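Local coordinates for uncharacterized protein (Bacteroides ovatus, PDB 4ORL) that is of unknown function but belongs to the DUF4783 family, whose members are placed with the NTF2-like alpha+beta proteins, at residues A6-I9 against T10-R14; A46-Q49 against E50-K54. All blocks are in the same frame, centred on the assembly; numbering follows the deposited sequence.

Contact 1 (A6-I9 against T10-R14); sequences AGVI and TAFKR
V8 and F12 sit one turn apart on the amphipathic helix 6-14, near the N terminus of an NTF2-like fold, and lie side by side pointing into the protein. Their touch is light: V8 CG1 comes 4.1 Å from F12 CE2. The ring also stands obliquely to the carbonyl of V8, with F12 CD2 3.3 Å from V8 O. V8 turns CG1 to this partner because that branch stands opposite its own backbone N (chi1 169°), while CG2 is beside that N. On the neighbouring flank I9 and K13 run alongside each other, I9 CG2 resting 3.7 Å from K13 CE; the lysine chain stays extended until its last torsion bends, and its NZ is hydrogen-bonded to the carbonyl oxygen of F60.

Four i to i+4 backbone bonds hold these side chains in step. The one from K13 N to I9 O, at 2.9 Å, ties together the two residues of the I9/K13 pair. F12 reaches past the helix to F60, to L20 of helix 17-21 and to V87 and C89 of strand 83-94, which pack it into the core. Exchanging this phenylalanine for alanine would probably open a gap between the helix and the sheet and take away the ring that V8 CG1 touches. Farther along, the R14 guanidinium passes one face over T10 CG2, 3.3 Å above the plane near its rim, and forms a salt bridge with E19. At the outer side a water bridges the first turn, donating to A6 O and hydrogen-bonded to T10 OG1, 3.1 Å from each of these two oxygens.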
ATOM      1  N   ALA A   6      -2.068  -4.524 -11.136  1.00 20.13           N
ATOM      2  CA  ALA A   6      -2.120  -5.845 -10.505  1.00 19.35           C
ATOM      3  C   ALA A   6      -0.926  -6.067  -9.567  1.00 18.14           C
ATOM      4  O   ALA A   6      -1.078  -6.656  -8.498  1.00 17.07           O
ATOM      5  CB  ALA A   6      -2.145  -6.920 -11.567  1.00 21.94           C
ATOM      6  N   GLY A   7       0.251  -5.560  -9.952  1.00 18.06           N
ATOM      7  CA  GLY A   7       1.470  -5.703  -9.128  1.00 17.45           C
ATOM      8  C   GLY A   7       1.386  -5.091  -7.741  1.00 15.68           C
ATOM      9  O   GLY A   7       2.063  -5.536  -6.823  1.00 15.83           O
ATOM     10  N   VAL A   8       0.569  -4.052  -7.570  1.00 14.50           N
ATOM     11  CA  VAL A   8       0.372  -3.474  -6.247  1.00 13.18           C
ATOM     12  C   VAL A   8      -0.324  -4.496  -5.348  1.00 11.79           C
ATOM     13  O   VAL A   8       0.070  -4.722  -4.200  1.00 11.14           O
ATOM     14  CB  VAL A   8      -0.463  -2.196  -6.329  1.00 13.27           C
ATOM     15  CG1 VAL A   8      -0.890  -1.744  -4.947  1.00 13.00           C
ATOM     16  CG2 VAL A   8       0.332  -1.105  -7.022  1.00 14.56           C
ATOM     17  N   ILE A   9      -1.358  -5.115  -5.888  1.00 11.91           N
ATOM     18  CA  ILE A   9      -2.101  -6.101  -5.159  1.00 11.65           C
ATOM     19  C   ILE A   9      -1.221  -7.321  -4.841  1.00 11.74           C
ATOM     20  O   ILE A   9      -1.192  -7.802  -3.706  1.00 10.67           O
ATOM     21  CB  ILE A   9      -3.376  -6.502  -5.933  1.00 13.09           C
ATOM     22  CG1 ILE A   9      -4.355  -5.308  -6.009  1.00 14.65           C
ATOM     23  CG2 ILE A   9      -4.017  -7.706  -5.273  1.00 12.96           C
ATOM     24  CD1 ILE A   9      -5.339  -5.415  -7.141  1.00 16.68           C
ATOM     25  N   THR A  10      -0.473  -7.789  -5.831  1.00 12.72           N
ATOM     26  CA  THR A  10       0.437  -8.913  -5.631  1.00 13.68           C
ATOM     27  C   THR A  10       1.500  -8.593  -4.577  1.00 12.88           C
ATOM     28  O   THR A  10       1.831  -9.443  -3.746  1.00 12.80           O
ATOM     29  CB  THR A  10       1.082  -9.329  -6.969  1.00 16.33           C
ATOM     30  OG1 THR A  10       0.055  -9.772  -7.865  1.00 18.75           O
ATOM     31  CG2 THR A  10       2.111 -10.460  -6.794  1.00 17.95           C
ATOM     32  N   ALA A  11       2.006  -7.354  -4.573  1.00 12.53           N
ATOM     33  CA  ALA A  11       3.003  -6.943  -3.567  1.00 12.42           C
ATOM     34  C   ALA A  11       2.454  -7.086  -2.150  1.00 11.49           C
ATOM     35  O   ALA A  11       3.129  -7.568  -1.258  1.00 12.20           O
ATOM     36  CB  ALA A  11       3.456  -5.522  -3.807  1.00 12.62           C
ATOM     37  N   PHE A  12       1.219  -6.669  -1.943  1.00 10.63           N
ATOM     38  CA  PHE A  12       0.614  -6.828  -0.639  1.00  9.89           C
ATOM     39  C   PHE A  12       0.334  -8.270  -0.287  1.00 10.04           C
ATOM     40  O   PHE A  12       0.626  -8.700   0.829  1.00 10.74           O
ATOM     41  CB  PHE A  12      -0.650  -5.973  -0.491  1.00  9.88           C
ATOM     42  CG  PHE A  12      -0.352  -4.532  -0.212  1.00 10.51           C
ATOM     43  CD1 PHE A  12       0.063  -4.127   1.046  1.00 11.44           C
ATOM     44  CD2 PHE A  12      -0.550  -3.592  -1.171  1.00 11.44           C
ATOM     45  CE1 PHE A  12       0.352  -2.782   1.293  1.00 12.57           C
ATOM     46  CE2 PHE A  12      -0.248  -2.250  -0.919  1.00 13.48           C
ATOM     47  CZ  PHE A  12       0.205  -1.876   0.291  1.00 12.77           C
ATOM     48  N   LYS A  13      -0.130  -9.055  -1.260  1.00 10.59           N
ATOM     49  CA  LYS A  13      -0.360 -10.490  -1.019  1.00 11.26           C
ATOM     50  C   LYS A  13       0.908 -11.193  -0.570  1.00 12.23           C
ATOM     51  O   LYS A  13       0.848 -12.116   0.247  1.00 13.22           O
ATOM     52  CB  LYS A  13      -0.885 -11.183  -2.293  1.00 12.92           C
ATOM     53  CG  LYS A  13      -2.300 -10.816  -2.680  1.00 14.35           C
ATOM     54  CD  LYS A  13      -2.766 -11.484  -3.970  1.00 18.41           C
ATOM     55  CE  LYS A  13      -4.252 -11.252  -4.170  1.00 19.90           C
ATOM     56  NZ  LYS A  13      -5.080 -12.099  -3.260  1.00 27.15           N
ATOM     57  N   ARG A  14       2.050 -10.740  -1.074  1.00 12.23           N
ATOM     58  CA  ARG A  14       3.336 -11.379  -0.821  1.00 13.82           C
ATOM     59  C   ARG A  14       4.108 -10.757   0.325  1.00 13.90           C
ATOM     60  O   ARG A  14       5.162 -11.255   0.696  1.00 16.01           O
ATOM     61  CB  ARG A  14       4.189 -11.317  -2.085  1.00 15.33           C
ATOM     62  CG  ARG A  14       3.618 -12.121  -3.240  1.00 16.20           C
ATOM     63  CD  ARG A  14       4.471 -12.035  -4.477  1.00 18.34           C
ATOM     64  NE  ARG A  14       3.944 -12.888  -5.544  1.00 19.59           N
ATOM     65  CZ  ARG A  14       4.503 -13.053  -6.744  1.00 21.83           C
ATOM     66  NH1 ARG A  14       5.635 -12.445  -7.065  1.00 22.76           N
ATOM     67  NH2 ARG A  14       3.935 -13.876  -7.614  1.00 24.01           N
TER
HETATM   68  O   HOH W   1      -2.885  -9.123  -8.609  0.50 22.21           O

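Contact 2 (A46-Q49 against E50-K54); sequences AAMQ and EFFTK
The methyl CE of M48, a selenomethionine, lies over one face of the F52 ring, a CH-pi contact 4.0 Å from the centroid and 29° off the ring normal. The closest ring atom is F52 CZ, 3.5 Å from M48 CE. Bends at chi2 and chi3 of M48 (-59° and -52°) curl the chain back toward the next turn and so bring the methyl over the ring. The same methyl approaches F51 obliquely, 4.2 Å from its CD2, and so touches both aromatic side chains, F52 the more closely. On another flank of the helix the side chains of Q49 and T53 cross, and the short bond is made to backbone: T53 OG1 donates to Q49 O at 2.7 Å. That carbonyl thus takes two donors from T53 near the C-terminal end of the helix, the second being T53 N, which bonds only weakly at 3.1 Å. Q49 OE1 is hydrogen-bonded to S17, at the start of helix 17-21. Helix 41-54 meets the sheet through M48 on F32 of strand 28-32 and on I105 of strand 97-108, while F51 packs on I105 and meets F85 of strand 83-94 edge to face.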
ATOM      1  N   ALA A  46      11.570   1.075   3.011  1.00 27.27           N
ATOM      2  CA  ALA A  46      12.168   0.529   4.228  1.00 28.30           C
ATOM      3  C   ALA A  46      11.140   0.388   5.359  1.00 26.62           C
ATOM      4  O   ALA A  46      11.125  -0.612   6.074  1.00 26.71           O
ATOM      5  CB  ALA A  46      13.345   1.404   4.682  1.00 31.20           C
ATOM      6  N   ALA A  47      10.254   1.375   5.479  1.00 25.45           N
ATOM      7  CA  ALA A  47       9.183   1.334   6.482  1.00 24.47           C
ATOM      8  C   ALA A  47       8.215   0.172   6.207  1.00 21.82           C
ATOM      9  O   ALA A  47       7.800  -0.529   7.138  1.00 21.84           O
ATOM     10  CB  ALA A  47       8.431   2.656   6.501  1.00 24.36           C
HETATM   11  N   MSE A  48       7.879  -0.038   4.941  1.00 20.49           N
HETATM   12  CA  MSE A  48       6.993  -1.153   4.560  1.00 18.54           C
HETATM   13  C   MSE A  48       7.695  -2.466   4.749  1.00 19.34           C
HETATM   14  O   MSE A  48       7.075  -3.449   5.153  1.00 18.52           O
HETATM   15  CB  MSE A  48       6.502  -1.032   3.125  1.00 17.21           C
HETATM   16  CG  MSE A  48       5.566   0.153   2.935  1.00 16.80           C
HETATM   17 SE   MSE A  48       3.970   0.081   4.081  0.75 16.92          SE
HETATM   18  CE  MSE A  48       3.402  -1.717   3.605  1.00 14.93           C
ATOM     19  N   GLN A  49       9.001  -2.504   4.514  1.00 21.89           N
ATOM     20  CA  GLN A  49       9.775  -3.740   4.731  1.00 24.09           C
ATOM     21  C   GLN A  49       9.752  -4.154   6.215  1.00 24.76           C
ATOM     22  O   GLN A  49       9.634  -5.340   6.539  1.00 24.48           O
ATOM     23  CB  GLN A  49      11.207  -3.567   4.220  1.00 28.33           C
ATOM     24  CG  GLN A  49      12.154  -4.713   4.536  1.00 33.62           C
ATOM     25  CD  GLN A  49      11.740  -6.033   3.928  1.00 36.33           C
ATOM     26  OE1 GLN A  49      10.910  -6.086   3.017  1.00 36.93           O
ATOM     27  NE2 GLN A  49      12.327  -7.127   4.434  1.00 40.61           N
ATOM     28  N   GLU A  50       9.882  -3.166   7.103  1.00 24.71           N
ATOM     29  CA  GLU A  50       9.792  -3.393   8.533  1.00 25.81           C
ATOM     30  C   GLU A  50       8.382  -3.868   8.914  1.00 22.90           C
ATOM     31  O   GLU A  50       8.220  -4.840   9.677  1.00 22.60           O
ATOM     32  CB  GLU A  50      10.170  -2.096   9.283  1.00 29.34           C
ATOM     33  CG  GLU A  50       9.818  -2.053  10.773  1.00 32.73           C
ATOM     34  CD  GLU A  50      10.337  -3.222  11.555  1.00 37.90           C
ATOM     35  OE1 GLU A  50      11.252  -3.924  11.071  1.00 42.05           O
ATOM     36  OE2 GLU A  50       9.825  -3.445  12.675  1.00 42.29           O
ATOM     37  N   PHE A  51       7.370  -3.183   8.394  1.00 20.72           N
ATOM     38  CA  PHE A  51       5.995  -3.559   8.662  1.00 18.94           C
ATOM     39  C   PHE A  51       5.713  -5.021   8.249  1.00 17.88           C
ATOM     40  O   PHE A  51       5.112  -5.765   9.007  1.00 18.38           O
ATOM     41  CB  PHE A  51       5.014  -2.620   7.962  1.00 18.04           C
ATOM     42  CG  PHE A  51       3.590  -3.001   8.171  1.00 17.25           C
ATOM     43  CD1 PHE A  51       2.927  -2.649   9.347  1.00 19.08           C
ATOM     44  CD2 PHE A  51       2.924  -3.788   7.229  1.00 16.97           C
ATOM     45  CE1 PHE A  51       1.616  -3.065   9.565  1.00 19.82           C
ATOM     46  CE2 PHE A  51       1.607  -4.181   7.443  1.00 16.70           C
ATOM     47  CZ  PHE A  51       0.962  -3.809   8.612  1.00 17.32           C
ATOM     48  N   PHE A  52       6.146  -5.396   7.045  1.00 17.12           N
ATOM     49  CA  PHE A  52       5.932  -6.768   6.522  1.00 16.24           C
ATOM     50  C   PHE A  52       6.785  -7.829   7.249  1.00 18.67           C
ATOM     51  O   PHE A  52       6.482  -9.010   7.187  1.00 19.52           O
ATOM     52  CB  PHE A  52       6.254  -6.836   5.023  1.00 15.48           C
ATOM     53  CG  PHE A  52       5.276  -6.111   4.129  1.00 13.80           C
ATOM     54  CD1 PHE A  52       3.897  -6.160   4.360  1.00 12.40           C
ATOM     55  CD2 PHE A  52       5.725  -5.536   2.947  1.00 14.17           C
ATOM     56  CE1 PHE A  52       3.014  -5.543   3.472  1.00 11.40           C
ATOM     57  CE2 PHE A  52       4.845  -4.963   2.049  1.00 12.98           C
ATOM     58  CZ  PHE A  52       3.487  -4.975   2.313  1.00 11.59           C
ATOM     59  N   THR A  53       7.863  -7.417   7.902  1.00 20.40           N
ATOM     60  CA  THR A  53       8.681  -8.357   8.671  1.00 22.36           C
ATOM     61  C   THR A  53       8.097  -8.568  10.064  1.00 22.60           C
ATOM     62  O   THR A  53       8.024  -9.698  10.549  1.00 23.37           O
ATOM     63  CB  THR A  53      10.131  -7.879   8.768  1.00 24.86           C
ATOM     64  OG1 THR A  53      10.651  -7.715   7.445  1.00 25.09           O
ATOM     65  CG2 THR A  53      10.978  -8.911   9.523  1.00 26.82           C
ATOM     66  N   LYS A  54       7.681  -7.481  10.698  1.00 23.27           N
ATOM     67  CA  LYS A  54       7.032  -7.530  12.007  1.00 24.79           C
ATOM     68  C   LYS A  54       5.702  -8.282  11.951  1.00 23.15           C
ATOM     69  O   LYS A  54       5.332  -8.988  12.903  1.00 25.13           O
ATOM     70  CB  LYS A  54       6.779  -6.115  12.511  1.00 26.21           C
ATOM     71  CG  LYS A  54       6.028  -6.045  13.835  1.00 28.85           C
TER

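Overall arrangement
From the N terminus, helix 6-14 holds contact 1 and comes first; the chain then makes helix 17-21 and strands 24-25, 28-32 and 35-40 before helix 41-54 carries contact 2. Each contact closes just one or two helical turns, so the two follow in series and neither nests in nor crosses the other. Their centres lie about 15 Å apart, yet they touch in space: F12 CD1 is 3.7 Å from F52 CZ, and F12 CE1 packs 4.0 Å from M48 CE. Through this meeting the two helices share one hydrophobic core against the sheet, where both reach strand 83-94, with helix 17-21 touching each of them.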